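Local structure of alginase (Pseudoalteromonas, 4Q8K) at residues Q203-V214 with G282-Y293; L264-F274 with N303-D311. The protein probably cleaves the polysaccharide alginate by beta-elimination, as a bacterial alginate lyase of polysaccharide lyase family 18. All coordinates share one frame; numbering follows the deposited sequence.

Interaction 1: Q203-V214 with G282-Y293; sequences QTYEVFEATVKV and GETFNLRVVNNY
Glu206 OE2 is gripped by two donors: Asn291 ND2 from the antiparallel neighbour strand, at 3.2 Å on the anti lone pair, and His227 NE2 from the opposing sheet. The amide stands nearly upright to the carboxylate, their planes 80° apart. Tyr364 OH hydrogen-bonds Glu206 OE1, and Gly294 N bonds Asn291 OD1, so both polar atoms of each side chain are engaged. Backbone bonds zip the strands, the shortest including Val289 N to Phe208 O at 2.7 Å. Farther along this face the strands contribute apolar Phe208, Leu287 and Val289. Phe285 CG sits between its own N and carbonyl carbon (chi1 67°), which brings the ring back over its neighbour: Val212 CB lies 4.2 Å from the ring centroid, over the face, and Val214 CG2 meets the edge. The other face is mixed: apolar at Tyr205, Val207 and Val290, polar around Glu209. Asn286 ND2 gives Glu209 OE2 a straight bond of 2.9 Å, and Arg288 NE makes a long salt bridge of 3.8 Å to Glu209 OE1. A water joins Thr211 OG1 to Asn286 OD1. The interior thus receives mostly apolar side chains plus paired Glu206 and Asn291; the outer face mixes charged, hydrated and apolar groups.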
loop_
_atom_site.group_PDB
_atom_site.type_symbol
_atom_site.label_atom_id
_atom_site.label_comp_id
_atom_site.label_asym_id
_atom_site.label_seq_id
_atom_site.Cartn_x
_atom_site.Cartn_y
_atom_site.Cartn_z
ATOM N N GLN A 203 -18.981 0.996 9.114
ATOM C CA GLN A 203 -19.304 2.095 10.009
ATOM C C GLN A 203 -18.566 3.381 9.708
ATOM O O GLN A 203 -18.631 4.325 10.485
ATOM C CB GLN A 203 -19.066 1.696 11.464
ATOM C CG GLN A 203 -19.980 0.596 11.944
ATOM C CD GLN A 203 -19.727 0.247 13.386
ATOM O OE1 GLN A 203 -18.577 0.087 13.803
ATOM N NE2 GLN A 203 -20.799 0.145 14.170
ATOM N N THR A 204 -17.827 3.448 8.604
ATOM C CA THR A 204 -17.217 4.700 8.196
ATOM C C THR A 204 -17.367 5.056 6.758
ATOM O O THR A 204 -17.442 4.214 5.925
ATOM C CB THR A 204 -15.682 4.756 8.402
ATOM O OG1 THR A 204 -15.060 3.655 7.759
ATOM C CG2 THR A 204 -15.348 4.691 9.804
ATOM N N TYR A 205 -17.285 6.343 6.496
ATOM C CA TYR A 205 -17.106 6.856 5.171
ATOM C C TYR A 205 -15.705 7.479 5.123
ATOM O O TYR A 205 -15.452 8.420 5.795
ATOM C CB TYR A 205 -18.203 7.871 4.806
ATOM C CG TYR A 205 -18.014 8.479 3.458
ATOM C CD1 TYR A 205 -18.431 7.838 2.320
ATOM C CD2 TYR A 205 -17.384 9.671 3.321
ATOM C CE1 TYR A 205 -18.235 8.386 1.095
ATOM C CE2 TYR A 205 -17.176 10.213 2.099
ATOM C CZ TYR A 205 -17.609 9.563 0.999
ATOM O OH TYR A 205 -17.380 10.122 -0.190
ATOM N N GLU A 206 -14.805 6.894 4.349
ATOM C CA GLU A 206 -13.449 7.399 4.201
ATOM C C GLU A 206 -13.096 7.668 2.775
ATOM O O GLU A 206 -13.436 6.921 1.911
ATOM C CB GLU A 206 -12.414 6.379 4.573
ATOM C CG GLU A 206 -12.472 5.769 5.893
ATOM C CD GLU A 206 -11.502 4.599 5.968
ATOM O OE1 GLU A 206 -10.358 4.857 6.301
ATOM O OE2 GLU A 206 -11.923 3.477 5.708
ATOM N N VAL A 207 -12.336 8.715 2.574
ATOM C CA VAL A 207 -11.807 9.023 1.262
ATOM C C VAL A 207 -10.326 9.334 1.413
ATOM O O VAL A 207 -9.951 10.199 2.212
ATOM C CB VAL A 207 -12.497 10.256 0.658
ATOM C CG1 VAL A 207 -11.870 10.614 -0.682
ATOM C CG2 VAL A 207 -14.006 10.015 0.510
ATOM N N PHE A 208 -9.484 8.621 0.667
ATOM C CA PHE A 208 -8.070 8.949 0.596
ATOM C C PHE A 208 -7.742 9.245 -0.855
ATOM O O PHE A 208 -8.119 8.487 -1.751
ATOM C CB PHE A 208 -7.203 7.790 1.107
ATOM C CG PHE A 208 -5.717 8.015 0.934
ATOM C CD1 PHE A 208 -4.988 8.663 1.909
ATOM C CD2 PHE A 208 -5.052 7.566 -0.204
ATOM C CE1 PHE A 208 -3.612 8.866 1.761
ATOM C CE2 PHE A 208 -3.695 7.770 -0.368
ATOM C CZ PHE A 208 -2.970 8.422 0.622
ATOM N N GLU A 209 -7.071 10.368 -1.087
ATOM C CA GLU A 209 -6.608 10.711 -2.417
ATOM C C GLU A 209 -5.178 11.210 -2.334
ATOM O O GLU A 209 -4.812 11.899 -1.382
ATOM C CB GLU A 209 -7.505 11.769 -3.067
ATOM C CG GLU A 209 -7.141 12.057 -4.524
ATOM C CD GLU A 209 -8.276 12.679 -5.322
ATOM O OE1 GLU A 209 -9.312 13.050 -4.728
ATOM O OE2 GLU A 209 -8.128 12.784 -6.558
ATOM N N ALA A 210 -4.377 10.846 -3.328
ATOM C CA ALA A 210 -2.999 11.285 -3.400
ATOM C C ALA A 210 -2.498 11.246 -4.838
ATOM O O ALA A 210 -2.958 10.439 -5.655
ATOM C CB ALA A 210 -2.125 10.420 -2.508
ATOM N N THR A 211 -1.591 12.160 -5.145
ATOM C CA THR A 211 -0.790 12.112 -6.354
ATOM C C THR A 211 0.457 11.302 -5.995
ATOM O O THR A 211 1.213 11.665 -5.080
ATOM C CB THR A 211 -0.410 13.537 -6.798
ATOM O OG1 THR A 211 -1.594 14.231 -7.211
ATOM C CG2 THR A 211 0.588 13.523 -7.945
ATOM N N VAL A 212 0.650 10.189 -6.697
ATOM C CA VAL A 212 1.659 9.213 -6.318
ATOM C C VAL A 212 2.732 9.039 -7.381
ATOM O O VAL A 212 2.443 8.630 -8.505
ATOM C CB VAL A 212 1.026 7.817 -6.051
ATOM C CG1 VAL A 212 2.092 6.833 -5.565
ATOM C CG2 VAL A 212 -0.108 7.909 -5.051
ATOM N N LYS A 213 3.975 9.329 -7.010
ATOM C CA LYS A 213 5.108 9.063 -7.894
ATOM C C LYS A 213 5.858 7.850 -7.358
ATOM O O LYS A 213 6.083 7.737 -6.156
ATOM C CB LYS A 213 6.022 10.288 -7.983
ATOM C CG LYS A 213 7.265 10.103 -8.842
ATOM C CD LYS A 213 8.124 11.371 -8.848
ATOM C CE LYS A 213 9.446 11.147 -9.577
ATOM N NZ LYS A 213 10.285 12.382 -9.675
ATOM N N VAL A 214 6.226 6.929 -8.240
ATOM C CA VAL A 214 6.917 5.726 -7.799
ATOM C C VAL A 214 8.238 5.587 -8.535
ATOM O O VAL A 214 8.281 5.653 -9.757
ATOM C CB VAL A 214 6.059 4.451 -8.014
ATOM C CG1 VAL A 214 6.805 3.224 -7.528
ATOM C CG2 VAL A 214 4.710 4.570 -7.293
ATOM N N GLY A 282 9.592 6.499 -11.969
ATOM C CA GLY A 282 9.697 7.933 -12.158
ATOM C C GLY A 282 8.385 8.572 -12.590
ATOM O O GLY A 282 8.237 9.789 -12.561
ATOM N N GLU A 283 7.431 7.752 -13.006
ATOM C CA GLU A 283 6.140 8.277 -13.436
ATOM C C GLU A 283 5.215 8.528 -12.250
ATOM O O GLU A 283 5.497 8.087 -11.135
ATOM C CB GLU A 283 5.500 7.353 -14.470
ATOM C CG GLU A 283 6.193 7.419 -15.823
ATOM C CD GLU A 283 5.455 6.654 -16.903
ATOM O OE1 GLU A 283 5.443 7.131 -18.059
ATOM O OE2 GLU A 283 4.893 5.579 -16.604
ATOM N N THR A 284 4.115 9.238 -12.498
ATOM C CA THR A 284 3.208 9.652 -11.437
ATOM C C THR A 284 1.774 9.361 -11.852
ATOM O O THR A 284 1.438 9.470 -13.030
ATOM C CB THR A 284 3.349 11.166 -11.150
ATOM O OG1 THR A 284 4.699 11.464 -10.758
ATOM C CG2 THR A 284 2.390 11.613 -10.049
ATOM N N PHE A 285 0.939 8.962 -10.894
ATOM C CA PHE A 285 -0.481 8.750 -11.173
ATOM C C PHE A 285 -1.326 9.257 -10.014
ATOM O O PHE A 285 -0.797 9.592 -8.952
ATOM C CB PHE A 285 -0.772 7.273 -11.458
ATOM C CG PHE A 285 -0.575 6.355 -10.266
ATOM C CD1 PHE A 285 0.668 5.839 -9.959
ATOM C CD2 PHE A 285 -1.657 5.975 -9.482
ATOM C CE1 PHE A 285 0.833 4.984 -8.873
ATOM C CE2 PHE A 285 -1.503 5.127 -8.409
ATOM C CZ PHE A 285 -0.258 4.623 -8.099
ATOM N N ASN A 286 -2.636 9.327 -10.223
ATOM C CA ASN A 286 -3.542 9.754 -9.174
ATOM C C ASN A 286 -4.246 8.561 -8.556
ATOM O O ASN A 286 -4.762 7.693 -9.267
ATOM C CB ASN A 286 -4.574 10.741 -9.730
ATOM C CG ASN A 286 -5.313 11.492 -8.636
ATOM O OD1 ASN A 286 -4.778 12.437 -8.054
ATOM N ND2 ASN A 286 -6.547 11.082 -8.356
ATOM N N LEU A 287 -4.258 8.516 -7.229
ATOM C CA LEU A 287 -4.901 7.434 -6.500
ATOM C C LEU A 287 -6.057 7.952 -5.653
ATOM O O LEU A 287 -5.893 8.875 -4.865
ATOM C CB LEU A 287 -3.894 6.715 -5.593
ATOM C CG LEU A 287 -4.460 5.571 -4.746
ATOM C CD1 LEU A 287 -4.938 4.418 -5.603
ATOM C CD2 LEU A 287 -3.387 5.084 -3.761
ATOM N N ARG A 288 -7.226 7.352 -5.818
ATOM C CA ARG A 288 -8.363 7.665 -4.953
ATOM C C ARG A 288 -8.978 6.383 -4.408
ATOM O O ARG A 288 -9.398 5.511 -5.165
ATOM C CB ARG A 288 -9.428 8.495 -5.690
ATOM C CG ARG A 288 -10.553 8.997 -4.782
ATOM C CD ARG A 288 -11.365 10.116 -5.456
ATOM N NE ARG A 288 -12.286 10.772 -4.524
ATOM C CZ ARG A 288 -13.575 10.474 -4.438
ATOM N NH1 ARG A 288 -14.367 11.095 -3.569
ATOM N NH2 ARG A 288 -14.076 9.545 -5.237
ATOM N N VAL A 289 -9.025 6.276 -3.086
ATOM C CA VAL A 289 -9.608 5.121 -2.429
ATOM C C VAL A 289 -10.771 5.598 -1.585
ATOM O O VAL A 289 -10.607 6.474 -0.738
ATOM C CB VAL A 289 -8.581 4.419 -1.511
ATOM C CG1 VAL A 289 -9.209 3.228 -0.819
ATOM C CG2 VAL A 289 -7.369 3.990 -2.320
ATOM N N VAL A 290 -11.944 5.024 -1.825
ATOM C CA VAL A 290 -13.127 5.374 -1.052
ATOM C C VAL A 290 -13.700 4.151 -0.365
ATOM O O VAL A 290 -13.888 3.112 -0.993
ATOM C CB VAL A 290 -14.223 5.980 -1.954
ATOM C CG1 VAL A 290 -15.419 6.394 -1.114
ATOM C CG2 VAL A 290 -13.667 7.158 -2.749
ATOM N N ASN A 291 -13.956 4.269 0.933
ATOM C CA ASN A 291 -14.717 3.270 1.647
ATOM C C ASN A 291 -16.049 3.880 2.022
ATOM O O ASN A 291 -16.127 4.630 2.987
ATOM C CB ASN A 291 -14.017 2.829 2.927
ATOM C CG ASN A 291 -14.900 1.939 3.778
ATOM O OD1 ASN A 291 -15.812 1.274 3.269
ATOM N ND2 ASN A 291 -14.652 1.932 5.078
ATOM N N ASN A 292 -17.082 3.572 1.251
ATOM C CA ASN A 292 -18.430 4.061 1.524
ATOM C C ASN A 292 -19.201 3.046 2.365
ATOM O O ASN A 292 -19.986 2.270 1.834
ATOM C CB ASN A 292 -19.161 4.333 0.204
ATOM C CG ASN A 292 -20.532 4.941 0.414
ATOM O OD1 ASN A 292 -20.845 5.425 1.499
ATOM N ND2 ASN A 292 -21.361 4.915 -0.626
ATOM N N TYR A 293 -18.953 3.043 3.672
ATOM C CA TYR A 293 -19.615 2.129 4.600
ATOM C C TYR A 293 -19.602 0.669 4.132
ATOM O O TYR A 293 -20.617 -0.033 4.195
ATOM C CB TYR A 293 -21.054 2.604 4.888
ATOM C CG TYR A 293 -21.110 3.986 5.509
ATOM C CD1 TYR A 293 -20.970 4.157 6.878
ATOM C CD2 TYR A 293 -21.287 5.120 4.721
ATOM C CE1 TYR A 293 -21.013 5.414 7.448
ATOM C CE2 TYR A 293 -21.339 6.383 5.287
ATOM C CZ TYR A 293 -21.194 6.523 6.652
ATOM O OH TYR A 293 -21.228 7.775 7.226
HETATM O O HOH W 1 -4.178 13.979 -5.701
HETATM O O HOH W 2 10.355 11.369 -12.438
#

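Interaction 2: L264-F274 with N303-D311; sequences LRNTSGNEEKF and NSFGIPVED
Phe274 and Phe305 lie flat against each other where a beta hairpin of one sheet of the jelly-roll sandwich meets edge strand 303-308 of the other. The ring planes are only 7° apart, but they are slid so far that each ring looks mainly onto its partner's CB: Phe305 CB is 3.7 Å from the Phe274 centroid, and Phe274 CB sits similarly over Phe305. Packing is tight here, with Phe274 CD2 3.3 Å from Phe305 CD1. Both CG atoms trail opposite the backbone N (chi1 -161° and 177°), which swings each ring over its partner's CB. Leu264 CD1 adds a methyl 3.7 Å from Phe305 CE2, and Glu272 OE1 meets the ring edge. Ile307 CD1 wedges between Leu264 CB, Asn266 CB and the Glu272 carboxylate. Putting an alanine in place of Phe274 would probably leave one face of Phe305 without its partner ring and that ring freer to turn.

Toward the hairpin end, a type I turn closed by a G1 bulge at Gly269, the contact becomes looser and more exposed. Glu310 N bonds Arg265 O at 3.0 Å, yet the two side chains merely run alongside, Arg265 NE staying 5.1 Å from Glu310 OE1 and bonding Thr234 O instead. Beyond them a water bridges the backbones, its oxygen accepting from Thr267 N at 3.1 Å and donating to Pro308 O at 2.7 Å.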
loop_
_atom_site.group_PDB
_atom_site.type_symbol
_atom_site.label_atom_id
_atom_site.label_comp_id
_atom_site.label_asym_id
_atom_site.label_seq_id
_atom_site.Cartn_x
_atom_site.Cartn_y
_atom_site.Cartn_z
ATOM N N LEU A 264 -9.534 -6.658 -3.759
ATOM C CA LEU A 264 -10.606 -6.393 -2.807
ATOM C C LEU A 264 -11.205 -7.702 -2.315
ATOM O O LEU A 264 -11.625 -8.541 -3.114
ATOM C CB LEU A 264 -11.711 -5.552 -3.462
ATOM C CG LEU A 264 -11.277 -4.192 -4.001
ATOM C CD1 LEU A 264 -12.451 -3.497 -4.718
ATOM C CD2 LEU A 264 -10.751 -3.324 -2.870
ATOM N N ARG A 265 -11.266 -7.881 -0.999
ATOM C CA ARG A 265 -11.851 -9.103 -0.458
ATOM C C ARG A 265 -13.376 -9.000 -0.379
ATOM O O ARG A 265 -13.910 -8.193 0.379
ATOM C CB ARG A 265 -11.261 -9.408 0.917
ATOM C CG ARG A 265 -11.555 -10.814 1.404
ATOM C CD ARG A 265 -10.720 -11.170 2.640
ATOM N NE ARG A 265 -9.274 -11.183 2.392
ATOM C CZ ARG A 265 -8.618 -12.187 1.810
ATOM N NH1 ARG A 265 -7.304 -12.119 1.634
ATOM N NH2 ARG A 265 -9.277 -13.262 1.396
ATOM N N ASN A 266 -14.079 -9.810 -1.163
ATOM C CA ASN A 266 -15.538 -9.715 -1.195
ATOM C C ASN A 266 -16.237 -10.287 0.045
ATOM O O ASN A 266 -15.580 -10.761 0.979
ATOM C CB ASN A 266 -16.126 -10.266 -2.511
ATOM C CG ASN A 266 -15.931 -11.776 -2.687
ATOM O OD1 ASN A 266 -15.800 -12.260 -3.816
ATOM N ND2 ASN A 266 -15.947 -12.520 -1.590
ATOM N N THR A 267 -17.566 -10.228 0.053
ATOM C CA THR A 267 -18.353 -10.634 1.212
ATOM C C THR A 267 -18.307 -12.143 1.447
ATOM O O THR A 267 -18.670 -12.618 2.520
ATOM C CB THR A 267 -19.830 -10.175 1.100
ATOM O OG1 THR A 267 -20.409 -10.685 -0.107
ATOM C CG2 THR A 267 -19.923 -8.662 1.102
ATOM N N SER A 268 -17.862 -12.888 0.438
ATOM C CA SER A 268 -17.674 -14.329 0.568
ATOM C C SER A 268 -16.289 -14.678 1.125
ATOM O O SER A 268 -16.002 -15.842 1.411
ATOM C CB SER A 268 -17.868 -15.013 -0.782
ATOM O OG SER A 268 -19.201 -14.865 -1.245
ATOM N N GLY A 269 -15.424 -13.676 1.256
ATOM C CA GLY A 269 -14.091 -13.891 1.794
ATOM C C GLY A 269 -13.052 -14.124 0.715
ATOM O O GLY A 269 -11.900 -14.447 1.008
ATOM N N ASN A 270 -13.452 -13.969 -0.542
ATOM C CA ASN A 270 -12.529 -14.178 -1.648
ATOM C C ASN A 270 -12.053 -12.873 -2.268
ATOM O O ASN A 270 -12.835 -11.936 -2.445
ATOM C CB ASN A 270 -13.162 -15.072 -2.712
ATOM C CG ASN A 270 -13.684 -16.371 -2.137
ATOM O OD1 ASN A 270 -14.808 -16.778 -2.420
ATOM N ND2 ASN A 270 -12.871 -17.028 -1.316
ATOM N N GLU A 271 -10.768 -12.812 -2.603
ATOM C CA GLU A 271 -10.223 -11.614 -3.221
ATOM C C GLU A 271 -10.594 -11.525 -4.693
ATOM O O GLU A 271 -10.480 -12.498 -5.444
ATOM C CB GLU A 271 -8.700 -11.551 -3.077
ATOM C CG GLU A 271 -8.225 -11.320 -1.654
ATOM C CD GLU A 271 -6.724 -11.052 -1.576
ATOM O OE1 GLU A 271 -5.954 -11.601 -2.394
ATOM O OE2 GLU A 271 -6.314 -10.269 -0.701
ATOM N N GLU A 272 -11.035 -10.340 -5.098
ATOM C CA GLU A 272 -11.198 -10.024 -6.507
ATOM C C GLU A 272 -10.118 -9.028 -6.890
ATOM O O GLU A 272 -9.915 -8.035 -6.197
ATOM C CB GLU A 272 -12.594 -9.436 -6.759
ATOM C CG GLU A 272 -13.708 -10.383 -6.345
ATOM C CD GLU A 272 -15.115 -9.868 -6.662
ATOM O OE1 GLU A 272 -15.282 -9.037 -7.584
ATOM O OE2 GLU A 272 -16.055 -10.314 -5.974
ATOM N N LYS A 273 -9.415 -9.300 -7.981
ATOM C CA LYS A 273 -8.349 -8.419 -8.430
ATOM C C LYS A 273 -8.707 -7.714 -9.727
ATOM O O LYS A 273 -9.509 -8.223 -10.524
ATOM C CB LYS A 273 -7.042 -9.193 -8.576
ATOM C CG LYS A 273 -6.975 -10.125 -9.786
ATOM C CD LYS A 273 -5.757 -11.043 -9.630
ATOM C CE LYS A 273 -5.184 -11.510 -10.957
ATOM N NZ LYS A 273 -4.077 -12.503 -10.730
ATOM N N PHE A 274 -8.126 -6.535 -9.920
ATOM C CA PHE A 274 -8.486 -5.676 -11.039
ATOM C C PHE A 274 -7.321 -4.790 -11.431
ATOM O O PHE A 274 -6.769 -4.073 -10.597
ATOM C CB PHE A 274 -9.676 -4.804 -10.643
ATOM C CG PHE A 274 -10.412 -4.208 -11.810
ATOM C CD1 PHE A 274 -10.000 -3.011 -12.371
ATOM C CD2 PHE A 274 -11.540 -4.833 -12.323
ATOM C CE1 PHE A 274 -10.696 -2.449 -13.440
ATOM C CE2 PHE A 274 -12.239 -4.274 -13.398
ATOM C CZ PHE A 274 -11.812 -3.077 -13.953
ATOM N N ASN A 303 -9.265 4.704 -14.326
ATOM C CA ASN A 303 -9.978 3.441 -14.211
ATOM C C ASN A 303 -10.460 3.210 -12.793
ATOM O O ASN A 303 -9.713 3.418 -11.836
ATOM C CB ASN A 303 -9.076 2.270 -14.628
ATOM C CG ASN A 303 -8.788 2.256 -16.119
ATOM O OD1 ASN A 303 -7.645 2.043 -16.545
ATOM N ND2 ASN A 303 -9.818 2.473 -16.919
ATOM N N SER A 304 -11.712 2.782 -12.653
ATOM C CA SER A 304 -12.280 2.525 -11.334
ATOM C C SER A 304 -12.801 1.108 -11.196
ATOM O O SER A 304 -13.323 0.526 -12.150
ATOM C CB SER A 304 -13.422 3.495 -11.021
ATOM O OG SER A 304 -13.027 4.842 -11.166
ATOM N N PHE A 305 -12.652 0.567 -9.993
ATOM C CA PHE A 305 -13.234 -0.709 -9.626
ATOM C C PHE A 305 -13.615 -0.645 -8.152
ATOM O O PHE A 305 -12.872 -0.087 -7.342
ATOM C CB PHE A 305 -12.228 -1.844 -9.876
ATOM C CG PHE A 305 -12.725 -3.204 -9.457
ATOM C CD1 PHE A 305 -13.759 -3.818 -10.140
ATOM C CD2 PHE A 305 -12.154 -3.868 -8.380
ATOM C CE1 PHE A 305 -14.221 -5.065 -9.757
ATOM C CE2 PHE A 305 -12.614 -5.121 -7.990
ATOM C CZ PHE A 305 -13.637 -5.724 -8.682
ATOM N N GLY A 306 -14.765 -1.221 -7.813
ATOM C CA GLY A 306 -15.221 -1.283 -6.438
ATOM C C GLY A 306 -16.287 -2.337 -6.211
ATOM O O GLY A 306 -17.074 -2.622 -7.117
ATOM N N ILE A 307 -16.315 -2.898 -5.001
ATOM C CA ILE A 307 -17.324 -3.868 -4.581
ATOM C C ILE A 307 -17.599 -3.744 -3.085
ATOM O O ILE A 307 -16.815 -3.141 -2.350
ATOM C CB ILE A 307 -16.862 -5.328 -4.814
ATOM C CG1 ILE A 307 -15.630 -5.633 -3.954
ATOM C CG2 ILE A 307 -16.617 -5.600 -6.294
ATOM C CD1 ILE A 307 -15.111 -7.031 -4.125
ATOM N N PRO A 308 -18.717 -4.323 -2.623
ATOM C CA PRO A 308 -18.881 -4.466 -1.174
ATOM C C PRO A 308 -17.816 -5.434 -0.677
ATOM O O PRO A 308 -17.532 -6.415 -1.358
ATOM C CB PRO A 308 -20.278 -5.089 -1.034
ATOM C CG PRO A 308 -20.994 -4.734 -2.325
ATOM C CD PRO A 308 -19.906 -4.775 -3.370
ATOM N N VAL A 309 -17.236 -5.165 0.485
ATOM C CA VAL A 309 -16.151 -6.006 0.987
ATOM C C VAL A 309 -16.555 -6.738 2.262
ATOM O O VAL A 309 -17.498 -6.338 2.944
ATOM C CB VAL A 309 -14.889 -5.179 1.253
ATOM C CG1 VAL A 309 -14.361 -4.561 -0.038
ATOM C CG2 VAL A 309 -15.166 -4.096 2.286
ATOM N N GLU A 310 -15.849 -7.821 2.575
ATOM C CA GLU A 310 -16.088 -8.528 3.829
ATOM C C GLU A 310 -15.827 -7.567 4.979
ATOM O O GLU A 310 -14.779 -6.929 5.042
ATOM C CB GLU A 310 -15.182 -9.755 3.953
ATOM C CG GLU A 310 -15.508 -10.640 5.160
ATOM C CD GLU A 310 -14.795 -11.987 5.121
ATOM O OE1 GLU A 310 -13.554 -12.003 5.015
ATOM O OE2 GLU A 310 -15.479 -13.032 5.189
ATOM N N ASP A 311 -16.797 -7.449 5.873
ATOM C CA ASP A 311 -16.699 -6.516 6.983
ATOM C C ASP A 311 -15.725 -7.038 8.038
ATOM O O ASP A 311 -15.570 -8.245 8.208
ATOM C CB ASP A 311 -18.093 -6.313 7.584
ATOM C CG ASP A 311 -18.237 -4.987 8.303
ATOM O OD1 ASP A 311 -17.323 -4.146 8.207
ATOM O OD2 ASP A 311 -19.284 -4.784 8.952
HETATM O O HOH W 3 -18.799 -8.587 -2.260
#

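Overall arrangement
From the N terminus, segment 203-214 comes first, then hairpin 264-274, then 282-293 and finally 303-311, so the two contacts cross: each loop contains one end of the other. Interaction 1 closes a 67-residue loop by setting two neighbouring strands side by side within one sheet. Interaction 2 closes a shorter one of 28 residues, but between sheets, joining the hairpin of the opposing sheet to the outermost strand 303-308. Strand 271-280 leads through a short connection into 284-292 and so carries the chain from one sheet to the other. Strand 295-300 lies between 284-292 and 303-308. The contacts do not touch, their nearest atoms being about 5 Å apart and their centres about 16 Å.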